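Local coordinates for conserved domain protein (Porphyromonas gingivalis, PDB 3PNN) that probably transfers a sugar from a nucleotide-activated donor to form a glycosidic linkage, as a cytoplasmic glycosyltransferase with a Rossmann-like alpha/beta/alpha fold, at residues N104-F118 and W218-F232. Sequence-based numbering, arbitrary orientation. Where two conformers were deposited one is given.
Sequences NHAVLMGRDAIREPF and WGFTPDYFDYSEELF
F225, from helix 223-232, buries more surface in this contact than any other residue, packing against R111, F118, V107 and I114. R111 CA sits 3.6 Å from the centroid of its ring, almost on the normal, a CH-pi contact over one face. The ring of F118 lies parallel to that of F225 but slid aside, so the two meet mainly through their CZ atoms, 3.4 Å apart. With chi1 at 65°, F118 CG lies between its own N and carbonyl carbon, and the ring turns toward F225, with F220 CB over one face. L108 is a knob among F225, S228, E229 and F232, and H105 meets F232 obliquely while its NE2 hydrogen-bonds to R86 O.

F118 and F220 form an antiparallel hydrogen-bonded pair, F118 N to F220 O at 2.9 Å and F220 N to F118 O at 2.8 Å, joining strand 118-122 to strand 217-220.

Polar side chains tie the helices together at N104. Its ND2 donates to Y224 OH, in the amide plane, at an unusually short 2.5 Å from which no strength should be read. S228 OG lies 2.9 Å from N104 OD1, but its proton may instead go to Y224 O. Nearer the surface, R111 NH1 makes a salt bridge to E229 OE1 at 2.7 Å; the N-H...O angle of 124° is strongly bent, so the hydrogen bond is weak and the attraction probably mainly electrostatic. D226 is a longer partner.

The helix is thus held to the Rossmann-like core by a buried aromatic cluster, with Y224 OH and possibly S228 OG helping to set the N104 amide and the R111 salt-bridge network on the more exposed side.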
# COMPACT_ATOMS: atom_id res chain seq x y z
N ASN A 104 7.18 2.18 5.86
CA ASN A 104 8.36 1.46 5.39
C ASN A 104 9.01 0.67 6.55
O ASN A 104 9.71 -0.30 6.31
CB ASN A 104 9.35 2.36 4.64
CG ASN A 104 10.12 1.61 3.54
OD1 ASN A 104 10.85 0.66 3.82
ND2 ASN A 104 9.97 2.06 2.31
N HIS A 105 8.75 1.07 7.80
CA HIS A 105 9.17 0.24 8.93
C HIS A 105 8.31 -1.04 8.99
O HIS A 105 8.81 -2.13 9.23
CB HIS A 105 9.09 1.00 10.26
CG HIS A 105 9.35 0.15 11.47
ND1 HIS A 105 8.35 -0.26 12.32
CD2 HIS A 105 10.50 -0.36 11.97
CE1 HIS A 105 8.86 -0.99 13.29
NE2 HIS A 105 10.17 -1.07 13.11
N ALA A 106 7.01 -0.89 8.75
CA ALA A 106 6.12 -2.04 8.59
C ALA A 106 6.61 -3.00 7.49
O ALA A 106 6.60 -4.22 7.67
CB ALA A 106 4.70 -1.58 8.31
N VAL A 107 7.04 -2.46 6.35
CA VAL A 107 7.58 -3.29 5.28
C VAL A 107 8.82 -4.09 5.74
O VAL A 107 8.95 -5.28 5.43
CB VAL A 107 7.96 -2.45 4.02
CG1 VAL A 107 8.74 -3.29 3.03
CG2 VAL A 107 6.70 -1.89 3.35
N LEU A 108 9.71 -3.43 6.47
CA LEU A 108 10.91 -4.10 6.98
C LEU A 108 10.58 -5.35 7.80
O LEU A 108 11.40 -6.26 7.92
CB LEU A 108 11.76 -3.14 7.83
CG LEU A 108 12.67 -2.20 7.03
CD1 LEU A 108 13.28 -1.16 7.94
CD2 LEU A 108 13.76 -3.01 6.32
N MSE A 109 9.39 -5.41 8.38
CA MSE A 109 9.01 -6.57 9.20
C MSE A 109 8.91 -7.87 8.37
O MSE A 109 8.99 -8.98 8.92
CB MSE A 109 7.68 -6.32 9.94
CG MSE A 109 7.71 -5.10 10.88
SE MSE A 109 9.02 -5.18 12.33
CE MSE A 109 10.46 -4.22 11.40
N GLY A 110 8.74 -7.73 7.06
CA GLY A 110 8.63 -8.88 6.17
C GLY A 110 9.96 -9.43 5.65
O GLY A 110 9.98 -10.38 4.88
N ARG A 111 11.06 -8.87 6.11
CA ARG A 111 12.37 -9.14 5.50
C ARG A 111 12.83 -10.61 5.57
O ARG A 111 13.48 -11.09 4.65
CB ARG A 111 13.44 -8.22 6.10
CG ARG A 111 14.53 -8.98 6.81
CD ARG A 111 15.85 -8.26 6.68
NE ARG A 111 15.97 -7.20 7.66
CZ ARG A 111 16.70 -6.10 7.48
NH1 ARG A 111 16.76 -5.18 8.43
NH2 ARG A 111 17.36 -5.93 6.34
N ASP A 112 12.53 -11.30 6.66
CA ASP A 112 12.94 -12.71 6.76
C ASP A 112 11.94 -13.67 6.10
O ASP A 112 12.32 -14.76 5.64
CB ASP A 112 13.18 -13.10 8.23
CG ASP A 112 14.37 -12.36 8.83
OD1 ASP A 112 15.38 -12.17 8.13
OD2 ASP A 112 14.29 -11.98 10.02
N ALA A 113 10.68 -13.27 6.03
CA ALA A 113 9.62 -14.13 5.50
C ALA A 113 9.54 -14.08 3.98
O ALA A 113 9.07 -15.02 3.36
CB ALA A 113 8.27 -13.75 6.10
N ILE A 114 9.97 -12.98 3.37
CA ILE A 114 9.76 -12.79 1.94
C ILE A 114 11.09 -12.89 1.21
O ILE A 114 11.97 -12.06 1.41
CB ILE A 114 9.07 -11.45 1.67
CG1 ILE A 114 7.70 -11.45 2.36
CG2 ILE A 114 8.96 -11.20 0.16
CD1 ILE A 114 6.97 -10.11 2.38
N ARG A 115 11.25 -13.91 0.38
CA ARG A 115 12.52 -14.13 -0.31
C ARG A 115 12.31 -14.28 -1.82
O ARG A 115 13.03 -15.01 -2.48
CB ARG A 115 13.25 -15.36 0.24
CG ARG A 115 13.47 -15.37 1.77
CD ARG A 115 13.91 -14.01 2.33
NE ARG A 115 15.21 -13.53 1.84
CZ ARG A 115 15.59 -12.25 1.85
NH1 ARG A 115 14.77 -11.31 2.31
NH2 ARG A 115 16.79 -11.91 1.38
N GLU A 116 11.31 -13.58 -2.34
CA GLU A 116 11.00 -13.62 -3.76
C GLU A 116 10.41 -12.26 -4.11
O GLU A 116 10.14 -11.47 -3.20
CB GLU A 116 10.01 -14.74 -4.05
CG GLU A 116 8.71 -14.68 -3.22
CD GLU A 116 8.87 -15.21 -1.79
OE1 GLU A 116 9.65 -16.17 -1.60
OE2 GLU A 116 8.23 -14.67 -0.86
N PRO A 117 10.21 -11.98 -5.40
CA PRO A 117 9.55 -10.71 -5.76
C PRO A 117 8.19 -10.60 -5.07
O PRO A 117 7.47 -11.60 -4.92
CB PRO A 117 9.38 -10.82 -7.29
CG PRO A 117 10.53 -11.71 -7.72
CD PRO A 117 10.68 -12.72 -6.59
N PHE A 118 7.84 -9.40 -4.64
CA PHE A 118 6.63 -9.23 -3.85
C PHE A 118 5.93 -7.90 -4.12
O PHE A 118 6.58 -6.90 -4.48
CB PHE A 118 6.94 -9.37 -2.33
CG PHE A 118 7.85 -8.30 -1.76
CD1 PHE A 118 7.33 -7.25 -1.01
CD2 PHE A 118 9.24 -8.38 -1.92
CE1 PHE A 118 8.19 -6.28 -0.46
CE2 PHE A 118 10.09 -7.43 -1.39
CZ PHE A 118 9.56 -6.37 -0.66
N TRP A 218 2.95 -1.38 -4.82
CA TRP A 218 4.33 -1.43 -5.31
C TRP A 218 4.73 -2.86 -5.62
O TRP A 218 4.13 -3.80 -5.08
CB TRP A 218 5.27 -0.96 -4.20
CG TRP A 218 5.02 0.41 -3.72
CD1 TRP A 218 4.26 0.79 -2.65
CD2 TRP A 218 5.55 1.60 -4.29
NE1 TRP A 218 4.30 2.16 -2.52
CE2 TRP A 218 5.08 2.68 -3.52
CE3 TRP A 218 6.39 1.87 -5.38
CZ2 TRP A 218 5.40 4.01 -3.81
CZ3 TRP A 218 6.72 3.19 -5.66
CH2 TRP A 218 6.22 4.24 -4.88
N GLY A 219 5.76 -3.03 -6.43
CA GLY A 219 6.39 -4.33 -6.65
C GLY A 219 7.89 -4.22 -6.39
O GLY A 219 8.56 -3.38 -6.99
N PHE A 220 8.41 -5.07 -5.50
CA PHE A 220 9.82 -5.00 -5.09
C PHE A 220 10.49 -6.37 -5.19
O PHE A 220 9.82 -7.40 -5.36
CB PHE A 220 9.96 -4.51 -3.64
CG PHE A 220 9.46 -3.09 -3.40
CD1 PHE A 220 10.04 -2.01 -4.05
CD2 PHE A 220 8.45 -2.85 -2.47
CE1 PHE A 220 9.60 -0.71 -3.80
CE2 PHE A 220 8.00 -1.56 -2.22
CZ PHE A 220 8.59 -0.48 -2.88
N THR A 221 11.81 -6.37 -5.08
CA THR A 221 12.57 -7.60 -4.87
C THR A 221 13.22 -7.47 -3.49
O THR A 221 13.27 -6.39 -2.94
CB THR A 221 13.65 -7.80 -5.96
OG1 THR A 221 14.38 -6.58 -6.16
CG2 THR A 221 12.99 -8.18 -7.29
N PRO A 222 13.71 -8.59 -2.93
CA PRO A 222 14.12 -8.53 -1.51
C PRO A 222 15.29 -7.59 -1.19
O PRO A 222 15.46 -7.21 -0.02
CB PRO A 222 14.46 -9.99 -1.18
CG PRO A 222 13.55 -10.79 -2.14
CD PRO A 222 13.59 -9.97 -3.42
N ASP A 223 16.09 -7.19 -2.19
CA ASP A 223 17.16 -6.22 -1.92
C ASP A 223 16.55 -4.92 -1.39
O ASP A 223 17.22 -4.12 -0.76
CB ASP A 223 17.97 -5.92 -3.18
CG ASP A 223 17.10 -5.74 -4.41
OD1 ASP A 223 16.90 -4.58 -4.85
OD2 ASP A 223 16.60 -6.77 -4.92
N TYR A 224 15.27 -4.71 -1.67
CA TYR A 224 14.58 -3.53 -1.16
C TYR A 224 14.63 -3.48 0.37
O TYR A 224 14.72 -2.41 0.96
CB TYR A 224 13.12 -3.46 -1.66
CG TYR A 224 12.44 -2.16 -1.22
CD1 TYR A 224 12.79 -0.95 -1.80
CD2 TYR A 224 11.47 -2.16 -0.22
CE1 TYR A 224 12.20 0.24 -1.40
CE2 TYR A 224 10.86 -0.95 0.20
CZ TYR A 224 11.23 0.23 -0.42
OH TYR A 224 10.66 1.43 -0.04
N PHE A 225 14.55 -4.63 1.03
CA PHE A 225 14.66 -4.63 2.49
C PHE A 225 16.00 -4.08 2.95
O PHE A 225 16.09 -3.36 3.95
CB PHE A 225 14.46 -6.03 3.08
CG PHE A 225 13.11 -6.63 2.79
CD1 PHE A 225 11.94 -6.06 3.28
CD2 PHE A 225 13.02 -7.81 2.06
CE1 PHE A 225 10.69 -6.63 3.01
CE2 PHE A 225 11.78 -8.40 1.79
CZ PHE A 225 10.61 -7.80 2.27
N ASP A 226 17.07 -4.44 2.24
CA ASP A 226 18.41 -4.00 2.62
C ASP A 226 18.60 -2.50 2.42
O ASP A 226 19.18 -1.82 3.27
CB ASP A 226 19.48 -4.76 1.81
CG ASP A 226 19.52 -6.24 2.14
OD1 ASP A 226 19.23 -6.61 3.30
OD2 ASP A 226 19.82 -7.04 1.24
N TYR A 227 18.11 -1.99 1.29
CA TYR A 227 18.20 -0.55 1.05
C TYR A 227 17.37 0.19 2.10
O TYR A 227 17.78 1.24 2.60
CB TYR A 227 17.72 -0.19 -0.36
CG TYR A 227 18.64 -0.67 -1.47
CD1 TYR A 227 20.02 -0.42 -1.43
CD2 TYR A 227 18.13 -1.36 -2.56
CE1 TYR A 227 20.85 -0.87 -2.45
CE2 TYR A 227 18.96 -1.81 -3.58
CZ TYR A 227 20.31 -1.56 -3.53
OH TYR A 227 21.12 -2.00 -4.56
N SER A 228 16.20 -0.36 2.43
CA SER A 228 15.34 0.27 3.43
C SER A 228 16.00 0.29 4.79
O SER A 228 15.84 1.24 5.55
CB SER A 228 14.00 -0.46 3.58
OG SER A 228 13.21 -0.38 2.40
N GLU A 229 16.71 -0.79 5.13
CA GLU A 229 17.41 -0.81 6.43
C GLU A 229 18.50 0.27 6.47
O GLU A 229 18.71 0.94 7.48
CB GLU A 229 18.02 -2.19 6.68
CG GLU A 229 18.96 -2.27 7.88
CD GLU A 229 18.27 -2.71 9.16
OE1 GLU A 229 17.02 -2.66 9.22
OE2 GLU A 229 18.98 -3.12 10.10
N GLU A 230 19.20 0.43 5.35
CA GLU A 230 20.23 1.47 5.27
C GLU A 230 19.63 2.86 5.53
O GLU A 230 20.18 3.64 6.31
CB GLU A 230 20.93 1.42 3.91
CG GLU A 230 21.83 2.62 3.64
CD GLU A 230 22.12 2.80 2.16
OE1 GLU A 230 22.19 1.78 1.44
OE2 GLU A 230 22.29 3.96 1.72
N LEU A 231 18.52 3.16 4.87
CA LEU A 231 17.88 4.46 4.99
C LEU A 231 17.18 4.62 6.34
O LEU A 231 17.05 5.73 6.86
CB LEU A 231 16.89 4.68 3.84
CG LEU A 231 17.59 4.88 2.49
CD1 LEU A 231 16.59 5.00 1.36
CD2 LEU A 231 18.48 6.11 2.56
N PHE A 232 16.73 3.51 6.91
CA PHE A 232 16.13 3.55 8.25
C PHE A 232 17.14 3.99 9.30
O PHE A 232 16.84 4.80 10.19
CB PHE A 232 15.52 2.20 8.63
CG PHE A 232 14.56 2.26 9.80
CD1 PHE A 232 13.70 3.34 9.95
CD2 PHE A 232 14.50 1.22 10.73
CE1 PHE A 232 12.80 3.38 11.02
CE2 PHE A 232 13.61 1.26 11.80
CZ PHE A 232 12.76 2.35 11.95